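PDB 3EY8: biphenyl-2,3-diol 1,2-dioxygenase III-related protein from Vibrio cholerae, which belongs to the glyoxalase/dioxygenase (VOC) superfamily, binds calcium and is probably related to ring-cleaving dioxygenases. Local coordinates for residues V18-T23 with L55-H60; K26-V31 with F117-G122; G33-S38 with A45-H50. The protein carries 9 engineered substitutions. All coordinates share one frame; numbering follows the deposited sequence.

The three contacts lie in one glyoxalase-family region, around helix 21-32. Contact 1 joins the end of strand 10-18 and the start of this helix to strand 51-57. Contact 2 carries the next turns of the helix onto the end of strand 110-118, which belongs to the other four-stranded sheet. Contact 3 is the hairpin of strands 35-39 and 43-48, in the same sheet as contact 1. Along the chain it is nested inside the loops closed by the other two. The centres of contacts 1 and 2 are about 13 Å apart, as are those of 2 and 3, and those of 1 and 3 are about 16 Å apart. The helix thus bridges both sheets.

Contact 1 (V18-T23 with L55-H60); sequences VADIPT and LHQLGH. Engineered in segment 55-60: His60 (natural residue Asn).
Val18 joins Gln57 in a parallel beta bridge, where strand 10-18 runs beside strand 51-57. Val18 N gives a hydrogen bond of 2.8 Å to His56 O, and Val18 O takes one of 2.8 Å from Leu58 N. Val18 CG1 also packs on Leu55 CD2. Ala19 N donates to Asp121 OD2, while Ala19 O lies 3.6 Å from Gln57 CG. Asp20 is the N-cap of helix 21-32. Its OD2 accepts from Thr23 N and Thr23 OG1, which arrive from opposite faces of the carboxylate plane. Ile21 N points at the side chain of Gln57 and donates to Gln57 OE1 over 3.1 Å, almost straight at 176°. Gln57 CG is anti to the backbone N (chi1 -177°), and the chain runs on extended to bring OE1 there. The Ile21 side chain crosses Gln57 obliquely, with Ile21 CD1 3.9 Å from Gln57 CB, and Ile21 CG1 meets Leu55 CB at 4.2 Å. Two amides of the first helical turn are therefore met by side chains, Thr23 N by Asp20 OD2 and Ile21 N by Gln57 OE1, so the strand itself helps to hold the helix start.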
loop_
_atom_site.group_PDB
_atom_site.type_symbol
_atom_site.label_atom_id
_atom_site.label_comp_id
_atom_site.label_asym_id
_atom_site.label_seq_id
_atom_site.Cartn_x
_atom_site.Cartn_y
_atom_site.Cartn_z
ATOM N N VAL B 18 -9.624 -6.580 8.291
ATOM C CA VAL B 18 -9.187 -7.843 8.888
ATOM C C VAL B 18 -10.282 -8.492 9.740
ATOM O O VAL B 18 -11.154 -7.812 10.278
ATOM C CB VAL B 18 -7.907 -7.654 9.753
ATOM C CG1 VAL B 18 -6.760 -7.085 8.916
ATOM C CG2 VAL B 18 -8.181 -6.759 10.964
ATOM N N ALA B 19 -10.220 -9.811 9.871
ATOM C CA ALA B 19 -11.227 -10.543 10.636
ATOM C C ALA B 19 -11.210 -10.178 12.119
ATOM O O ALA B 19 -12.258 -10.115 12.767
ATOM C CB ALA B 19 -11.036 -12.048 10.464
ATOM N N ASP B 20 -10.018 -9.943 12.651
ATOM C CA ASP B 20 -9.853 -9.686 14.074
ATOM C C ASP B 20 -8.678 -8.744 14.284
ATOM O O ASP B 20 -7.520 -9.123 14.092
ATOM C CB ASP B 20 -9.620 -11.000 14.836
ATOM C CG ASP B 20 -9.640 -10.813 16.345
ATOM O OD1 ASP B 20 -10.723 -10.532 16.901
ATOM O OD2 ASP B 20 -8.577 -10.951 16.978
ATOM N N ILE B 21 -8.980 -7.516 14.692
ATOM C CA ILE B 21 -7.942 -6.518 14.919
ATOM C C ILE B 21 -6.882 -6.948 15.942
ATOM O O ILE B 21 -5.695 -6.836 15.667
ATOM C CB ILE B 21 -8.533 -5.127 15.235
ATOM C CG1 ILE B 21 -9.111 -4.517 13.951
ATOM C CG2 ILE B 21 -7.465 -4.220 15.820
ATOM C CD1 ILE B 21 -9.747 -3.153 14.124
ATOM N N PRO B 22 -7.297 -7.464 17.117
ATOM C CA PRO B 22 -6.270 -7.893 18.081
ATOM C C PRO B 22 -5.301 -8.950 17.540
ATOM O O PRO B 22 -4.102 -8.873 17.808
ATOM C CB PRO B 22 -7.100 -8.471 19.236
ATOM C CG PRO B 22 -8.398 -7.727 19.153
ATOM C CD PRO B 22 -8.654 -7.601 17.673
ATOM N N THR B 23 -5.815 -9.924 16.798
ATOM C CA THR B 23 -4.980 -10.958 16.200
ATOM C C THR B 23 -3.969 -10.317 15.254
ATOM O O THR B 23 -2.764 -10.622 15.272
ATOM C CB THR B 23 -5.841 -11.973 15.442
ATOM O OG1 THR B 23 -6.682 -12.666 16.380
ATOM C CG2 THR B 23 -4.972 -12.972 14.692
ATOM N N LEU B 55 -6.261 -0.159 10.305
ATOM C CA LEU B 55 -6.983 -1.423 10.358
ATOM C C LEU B 55 -8.475 -1.180 10.552
ATOM O O LEU B 55 -8.865 -0.412 11.434
ATOM C CB LEU B 55 -6.458 -2.289 11.506
ATOM C CG LEU B 55 -4.978 -2.673 11.425
ATOM C CD1 LEU B 55 -4.545 -3.458 12.663
ATOM C CD2 LEU B 55 -4.694 -3.461 10.143
ATOM N N HIS B 56 -9.295 -1.834 9.728
ATOM C CA HIS B 56 -10.744 -1.911 9.946
ATOM C C HIS B 56 -11.094 -3.358 10.244
ATOM O O HIS B 56 -10.585 -4.268 9.595
ATOM C CB HIS B 56 -11.522 -1.509 8.691
ATOM C CG HIS B 56 -11.354 -0.077 8.291
ATOM N ND1 HIS B 56 -12.085 0.496 7.272
ATOM C CD2 HIS B 56 -10.548 0.899 8.769
ATOM C CE1 HIS B 56 -11.726 1.759 7.131
ATOM N NE2 HIS B 56 -10.793 2.028 8.027
ATOM N N GLN B 57 -11.969 -3.588 11.212
ATOM C CA GLN B 57 -12.430 -4.950 11.424
ATOM C C GLN B 57 -13.601 -5.234 10.501
ATOM O O GLN B 57 -14.509 -4.411 10.355
ATOM C CB GLN B 57 -12.817 -5.201 12.878
ATOM C CG GLN B 57 -13.233 -6.646 13.120
ATOM C CD GLN B 57 -13.073 -7.068 14.565
ATOM O OE1 GLN B 57 -12.012 -6.883 15.172
ATOM N NE2 GLN B 57 -14.128 -7.650 15.123
ATOM N N LEU B 58 -13.565 -6.393 9.856
ATOM C CA LEU B 58 -14.652 -6.806 8.984
ATOM C C LEU B 58 -15.970 -6.702 9.753
ATOM O O LEU B 58 -16.097 -7.232 10.857
ATOM C CB LEU B 58 -14.422 -8.239 8.503
ATOM C CG LEU B 58 -15.386 -8.774 7.444
ATOM C CD1 LEU B 58 -15.272 -7.985 6.155
ATOM C CD2 LEU B 58 -15.099 -10.246 7.200
ATOM N N GLY B 59 -16.933 -5.989 9.176
ATOM C CA GLY B 59 -18.227 -5.792 9.810
ATOM C C GLY B 59 -18.307 -4.498 10.598
ATOM O O GLY B 59 -19.366 -4.150 11.136
ATOM N N HIS B 60 -17.183 -3.788 10.674
ATOM C CA HIS B 60 -17.105 -2.516 11.383
ATOM C C HIS B 60 -16.219 -1.560 10.602
ATOM O O HIS B 60 -15.356 -0.887 11.155
ATOM C CB HIS B 60 -16.584 -2.728 12.802
ATOM C CG HIS B 60 -17.345 -3.768 13.556
ATOM N ND1 HIS B 60 -18.453 -3.470 14.320
ATOM C CD2 HIS B 60 -17.184 -5.111 13.632
ATOM C CE1 HIS B 60 -18.931 -4.583 14.850
ATOM N NE2 HIS B 60 -18.182 -5.593 14.446
#

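Contact 2 (K26-V31 with F117-G122); sequences KFYEKV and FRDPDG. Engineered in segment 26-31: Lys26 (natural residue Asn).
Helix 21-32 rests here on the turn that follows strand 110-118, a type I beta turn from Asp119 to Gly122. Phe27 and Tyr28 of the helix carry most of the contact. Phe27 CG is anti to the backbone N (chi1 -179°), which directs the ring at the turn. Pro120 CD lies over one face of this ring, 3.6 Å from its centroid and 18° off the normal. Asp119 CA makes a second CH-pi contact over the same ring, 4.2 Å from the centroid. Val31 CG2, one helical turn on, covers the opposite face. At the ring edge Phe27 CZ meets Phe117 CE2 at 3.9 Å. Val31 CG1 also reaches Phe117 CE2, tip to tip, at 4.0 Å.

Tyr28 supplies the polar bond. Its OH donates to Asp119 OD2 at 2.7 Å. The carboxylate is met on its anti side, at the edge of the phenol ring, and the two planes stand 87° apart. Asn123 ND2 is a second donor to Asp119 OD2. The other oxygen, Asp119 OD1, accepts from Asp121 N at 2.9 Å from above the carboxylate plane. One carboxylate thus serves both the helix and its own turn. Farther out, Arg118 NH1 binds Gly122 O and also Lys65 O of the second subunit, so this strand end takes part in the dimer contact.

The bond from Asp121 N to Asp119 OD1 makes an Asx turn. It lies inside the type I turn of the Asp-Pro-Asp-Gly sequence, just before strand 124-129, which carries the calcium-binding Glu126; a turn of this sequence at this place is common in the glyoxalase superfamily.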
loop_
_atom_site.group_PDB
_atom_site.type_symbol
_atom_site.label_atom_id
_atom_site.label_comp_id
_atom_site.label_asym_id
_atom_site.label_seq_id
_atom_site.Cartn_x
_atom_site.Cartn_y
_atom_site.Cartn_z
ATOM N N LYS B 26 -1.288 -8.067 17.249
ATOM C CA LYS B 26 -0.321 -8.953 17.895
ATOM C C LYS B 26 0.684 -9.483 16.877
ATOM O O LYS B 26 1.888 -9.501 17.127
ATOM C CB LYS B 26 -1.021 -10.125 18.587
ATOM C CG LYS B 26 -1.772 -9.762 19.856
ATOM C CD LYS B 26 -2.273 -11.024 20.550
ATOM C CE LYS B 26 -3.129 -10.701 21.766
ATOM N NZ LYS B 26 -4.473 -10.179 21.396
ATOM N N PHE B 27 0.181 -9.912 15.727
ATOM C CA PHE B 27 1.039 -10.442 14.672
ATOM C C PHE B 27 2.052 -9.419 14.159
ATOM O O PHE B 27 3.256 -9.681 14.139
ATOM C CB PHE B 27 0.189 -10.973 13.515
ATOM C CG PHE B 27 0.996 -11.567 12.395
ATOM C CD1 PHE B 27 1.458 -10.768 11.360
ATOM C CD2 PHE B 27 1.291 -12.926 12.379
ATOM C CE1 PHE B 27 2.204 -11.313 10.319
ATOM C CE2 PHE B 27 2.029 -13.472 11.351
ATOM C CZ PHE B 27 2.482 -12.669 10.318
ATOM N N TYR B 28 1.573 -8.259 13.733
ATOM C CA TYR B 28 2.471 -7.259 13.162
ATOM C C TYR B 28 3.477 -6.704 14.177
ATOM O O TYR B 28 4.604 -6.360 13.812
ATOM C CB TYR B 28 1.686 -6.143 12.466
ATOM C CG TYR B 28 1.209 -6.565 11.095
ATOM C CD1 TYR B 28 -0.017 -7.201 10.929
ATOM C CD2 TYR B 28 2.004 -6.368 9.977
ATOM C CE1 TYR B 28 -0.453 -7.599 9.672
ATOM C CE2 TYR B 28 1.584 -6.772 8.721
ATOM C CZ TYR B 28 0.356 -7.385 8.577
ATOM O OH TYR B 28 -0.055 -7.779 7.331
ATOM N N GLU B 29 3.079 -6.629 15.445
ATOM C CA GLU B 29 4.017 -6.215 16.483
ATOM C C GLU B 29 5.093 -7.275 16.701
ATOM O O GLU B 29 6.282 -6.965 16.708
ATOM C CB GLU B 29 3.295 -5.880 17.801
ATOM C CG GLU B 29 2.520 -4.564 17.745
ATOM C CD GLU B 29 2.301 -3.925 19.109
ATOM O OE1 GLU B 29 2.020 -4.652 20.086
ATOM O OE2 GLU B 29 2.405 -2.684 19.201
ATOM N N LYS B 30 4.673 -8.525 16.856
ATOM C CA LYS B 30 5.594 -9.612 17.178
ATOM C C LYS B 30 6.472 -10.005 15.996
ATOM O O LYS B 30 7.660 -10.286 16.159
ATOM C CB LYS B 30 4.817 -10.822 17.699
ATOM C CG LYS B 30 5.648 -12.084 17.838
ATOM C CD LYS B 30 4.863 -13.192 18.520
ATOM C CE LYS B 30 5.696 -14.462 18.638
ATOM N NZ LYS B 30 5.166 -15.387 19.676
ATOM N N VAL B 31 5.893 -10.010 14.799
ATOM C CA VAL B 31 6.597 -10.528 13.632
ATOM C C VAL B 31 7.388 -9.455 12.888
ATOM O O VAL B 31 8.512 -9.702 12.460
ATOM C CB VAL B 31 5.625 -11.266 12.678
ATOM C CG1 VAL B 31 6.357 -11.793 11.450
ATOM C CG2 VAL B 31 4.947 -12.411 13.415
ATOM N N PHE B 117 5.825 -14.439 3.461
ATOM C CA PHE B 117 4.972 -15.213 4.350
ATOM C C PHE B 117 3.600 -14.557 4.352
ATOM O O PHE B 117 3.423 -13.499 3.753
ATOM C CB PHE B 117 5.552 -15.254 5.768
ATOM C CG PHE B 117 5.844 -13.900 6.342
ATOM C CD1 PHE B 117 7.076 -13.307 6.141
ATOM C CD2 PHE B 117 4.889 -13.219 7.078
ATOM C CE1 PHE B 117 7.350 -12.051 6.663
ATOM C CE2 PHE B 117 5.157 -11.957 7.608
ATOM C CZ PHE B 117 6.390 -11.378 7.396
ATOM N N ARG B 118 2.634 -15.172 5.027
ATOM C CA ARG B 118 1.286 -14.614 5.078
ATOM C C ARG B 118 0.916 -14.136 6.466
ATOM O O ARG B 118 1.352 -14.711 7.477
ATOM C CB ARG B 118 0.254 -15.641 4.598
ATOM C CG ARG B 118 0.405 -15.965 3.129
ATOM C CD ARG B 118 -0.696 -16.837 2.581
ATOM N NE ARG B 118 -0.341 -17.258 1.229
ATOM C CZ ARG B 118 -0.498 -16.501 0.147
ATOM N NH1 ARG B 118 -1.020 -15.285 0.257
ATOM N NH2 ARG B 118 -0.139 -16.957 -1.046
ATOM N N ASP B 119 0.105 -13.083 6.518
ATOM C CA ASP B 119 -0.408 -12.597 7.799
ATOM C C ASP B 119 -1.668 -13.385 8.177
ATOM O O ASP B 119 -2.079 -14.278 7.434
ATOM C CB ASP B 119 -0.593 -11.061 7.784
ATOM C CG ASP B 119 -1.922 -10.604 7.179
ATOM O OD1 ASP B 119 -2.696 -11.429 6.661
ATOM O OD2 ASP B 119 -2.192 -9.383 7.233
ATOM N N PRO B 120 -2.259 -13.102 9.348
ATOM C CA PRO B 120 -3.366 -13.954 9.813
ATOM C C PRO B 120 -4.615 -13.975 8.920
ATOM O O PRO B 120 -5.426 -14.903 9.056
ATOM C CB PRO B 120 -3.695 -13.367 11.191
ATOM C CG PRO B 120 -2.401 -12.796 11.654
ATOM C CD PRO B 120 -1.761 -12.218 10.415
ATOM N N ASP B 121 -4.768 -12.991 8.030
ATOM C CA ASP B 121 -5.881 -12.970 7.071
ATOM C C ASP B 121 -5.496 -13.511 5.691
ATOM O O ASP B 121 -6.333 -13.581 4.783
ATOM C CB ASP B 121 -6.447 -11.551 6.922
ATOM C CG ASP B 121 -7.164 -11.069 8.180
ATOM O OD1 ASP B 121 -6.480 -10.579 9.105
ATOM O OD2 ASP B 121 -8.406 -11.164 8.226
ATOM N N GLY B 122 -4.235 -13.893 5.528
ATOM C CA GLY B 122 -3.770 -14.416 4.256
ATOM C C GLY B 122 -3.178 -13.362 3.339
ATOM O O GLY B 122 -2.806 -13.669 2.209
#

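Contact 3 (G33-S38 with A45-H50); sequences GMKAVS and ALEFGH
Met34 and Phe48 lie side by side and point the same way, at the end of an antiparallel hairpin. The selenomethionine has its CG anti to the carbonyl carbon (chi1 -69°) and then runs extended, which carries its tip along the phenylalanine. Met34 CE is 3.8 Å from Phe48 CD1 and sits off-centre from the ring. Met34 SE approaches the ring obliquely, 4.8 Å from its centroid, in a Met-aromatic contact. Met34 crosses Leu46 at about a right angle, with SE near Leu46 CB. Ile8 of the second subunit packs on Met34, and His10 of that subunit on Phe48.

Ala36 and Leu46 form a non-hydrogen-bonded pair. Ala36 CB touches Leu46 CD2 at 4.0 Å, on the face that turns toward helix 21-32.

Lys35, Val37, Ala45 and Glu47 share the other face. Glu47 crosses Val37 at about a right angle, and its carboxylate is laid against both methyls, with Glu47 OE2 3.5 Å from Val37 CG2. Val37 CG2 also packs on Ala45 CB. The Lys35 chain passes Glu47 at a slant. Its CD lies 3.6 Å from Glu47 OE1, but Lys35 NZ is 4.6 Å from that oxygen, too far for a salt bridge. One water accepts from Lys35 NZ and donates to Glu47 OE1.

Lys35 with Glu47 and Val37 with Ala45 are hydrogen-bonded pairs, each with two backbone bonds. Of these, Glu47 N to Lys35 O and Val37 N to Ala45 O are the shorter, both 2.8 Å.

The pair on the helix side, Ala36 and Leu46, is apolar. The other face is mixed: the Glu47 carboxylate lies against the Val37 methyls and is joined to Lys35 NZ through one water, so the attraction between the two charges is probably mild.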
loop_
_atom_site.group_PDB
_atom_site.type_symbol
_atom_site.label_atom_id
_atom_site.label_comp_id
_atom_site.label_asym_id
_atom_site.label_seq_id
_atom_site.Cartn_x
_atom_site.Cartn_y
_atom_site.Cartn_z
ATOM N N GLY B 33 7.711 -6.124 14.174
ATOM C CA GLY B 33 8.148 -5.086 15.091
ATOM C C GLY B 33 7.457 -3.751 14.899
ATOM O O GLY B 33 8.001 -2.707 15.258
HETATM N N MSE B 34 6.256 -3.766 14.336
HETATM C CA MSE B 34 5.522 -2.523 14.141
HETATM C C MSE B 34 4.924 -2.049 15.453
HETATM O O MSE B 34 4.892 -2.790 16.427
HETATM C CB MSE B 34 4.444 -2.682 13.075
HETATM C CG MSE B 34 5.029 -2.863 11.691
HETATM SE SE MSE B 34 3.671 -3.003 10.340
HETATM C CE MSE B 34 4.824 -3.277 8.787
ATOM N N LYS B 35 4.460 -0.806 15.465
ATOM C CA LYS B 35 3.950 -0.170 16.668
ATOM C C LYS B 35 2.447 -0.006 16.522
ATOM O O LYS B 35 1.985 0.800 15.719
ATOM C CB LYS B 35 4.620 1.199 16.816
ATOM C CG LYS B 35 4.372 1.933 18.119
ATOM C CD LYS B 35 4.980 3.329 18.026
ATOM C CE LYS B 35 5.317 3.899 19.391
ATOM N NZ LYS B 35 6.022 5.208 19.279
ATOM N N ALA B 36 1.678 -0.776 17.284
ATOM C CA ALA B 36 0.227 -0.657 17.237
ATOM C C ALA B 36 -0.212 0.548 18.057
ATOM O O ALA B 36 0.159 0.680 19.226
ATOM C CB ALA B 36 -0.433 -1.919 17.753
ATOM N N VAL B 37 -0.989 1.432 17.442
ATOM C CA VAL B 37 -1.490 2.607 18.146
ATOM C C VAL B 37 -2.998 2.719 17.978
ATOM O O VAL B 37 -3.591 2.026 17.150
ATOM C CB VAL B 37 -0.839 3.907 17.631
ATOM C CG1 VAL B 37 0.674 3.850 17.810
ATOM C CG2 VAL B 37 -1.192 4.125 16.164
ATOM N N SER B 38 -3.617 3.572 18.785
ATOM C CA SER B 38 -5.028 3.880 18.618
ATOM C C SER B 38 -5.237 5.382 18.684
ATOM O O SER B 38 -4.441 6.109 19.282
ATOM C CB SER B 38 -5.886 3.154 19.657
ATOM O OG SER B 38 -5.405 3.366 20.969
ATOM N N ALA B 45 -4.244 1.570 14.261
ATOM C CA ALA B 45 -3.269 1.590 13.178
ATOM C C ALA B 45 -1.959 0.925 13.588
ATOM O O ALA B 45 -1.675 0.754 14.774
ATOM C CB ALA B 45 -3.017 3.008 12.716
ATOM N N LEU B 46 -1.173 0.551 12.585
ATOM C CA LEU B 46 0.176 0.030 12.783
ATOM C C LEU B 46 1.200 0.992 12.187
ATOM O O LEU B 46 1.156 1.287 10.990
ATOM C CB LEU B 46 0.310 -1.332 12.106
ATOM C CG LEU B 46 -0.454 -2.472 12.776
ATOM C CD1 LEU B 46 -0.684 -3.615 11.795
ATOM C CD2 LEU B 46 0.288 -2.954 14.001
ATOM N N GLU B 47 2.129 1.469 13.013
ATOM C CA GLU B 47 3.128 2.443 12.561
ATOM C C GLU B 47 4.477 1.806 12.256
ATOM O O GLU B 47 4.938 0.912 12.969
ATOM C CB GLU B 47 3.322 3.559 13.603
ATOM C CG GLU B 47 2.086 4.396 13.873
ATOM C CD GLU B 47 2.307 5.467 14.938
ATOM O OE1 GLU B 47 3.385 5.485 15.581
ATOM O OE2 GLU B 47 1.388 6.284 15.135
ATOM N N PHE B 48 5.115 2.283 11.197
ATOM C CA PHE B 48 6.463 1.857 10.836
ATOM C C PHE B 48 7.104 3.011 10.087
ATOM O O PHE B 48 6.459 3.623 9.243
ATOM C CB PHE B 48 6.426 0.595 9.967
ATOM C CG PHE B 48 5.538 0.713 8.756
ATOM C CD1 PHE B 48 4.174 0.476 8.852
ATOM C CD2 PHE B 48 6.069 1.046 7.518
ATOM C CE1 PHE B 48 3.354 0.587 7.744
ATOM C CE2 PHE B 48 5.248 1.161 6.398
ATOM C CZ PHE B 48 3.892 0.930 6.517
ATOM N N GLY B 49 8.359 3.325 10.394
ATOM C CA GLY B 49 8.987 4.494 9.809
ATOM C C GLY B 49 8.081 5.693 9.991
ATOM O O GLY B 49 7.624 5.965 11.101
ATOM N N HIS B 50 7.797 6.387 8.896
ATOM C CA HIS B 50 6.911 7.552 8.910
ATOM C C HIS B 50 5.573 7.285 8.214
ATOM O O HIS B 50 4.884 8.218 7.793
ATOM C CB HIS B 50 7.599 8.746 8.243
ATOM C CG HIS B 50 8.772 9.273 9.007
ATOM N ND1 HIS B 50 10.018 9.436 8.440
ATOM C CD2 HIS B 50 8.890 9.668 10.297
ATOM C CE1 HIS B 50 10.851 9.915 9.346
ATOM N NE2 HIS B 50 10.192 10.063 10.482
HETATM O O HOH W 1 4.129 7.112 17.662
#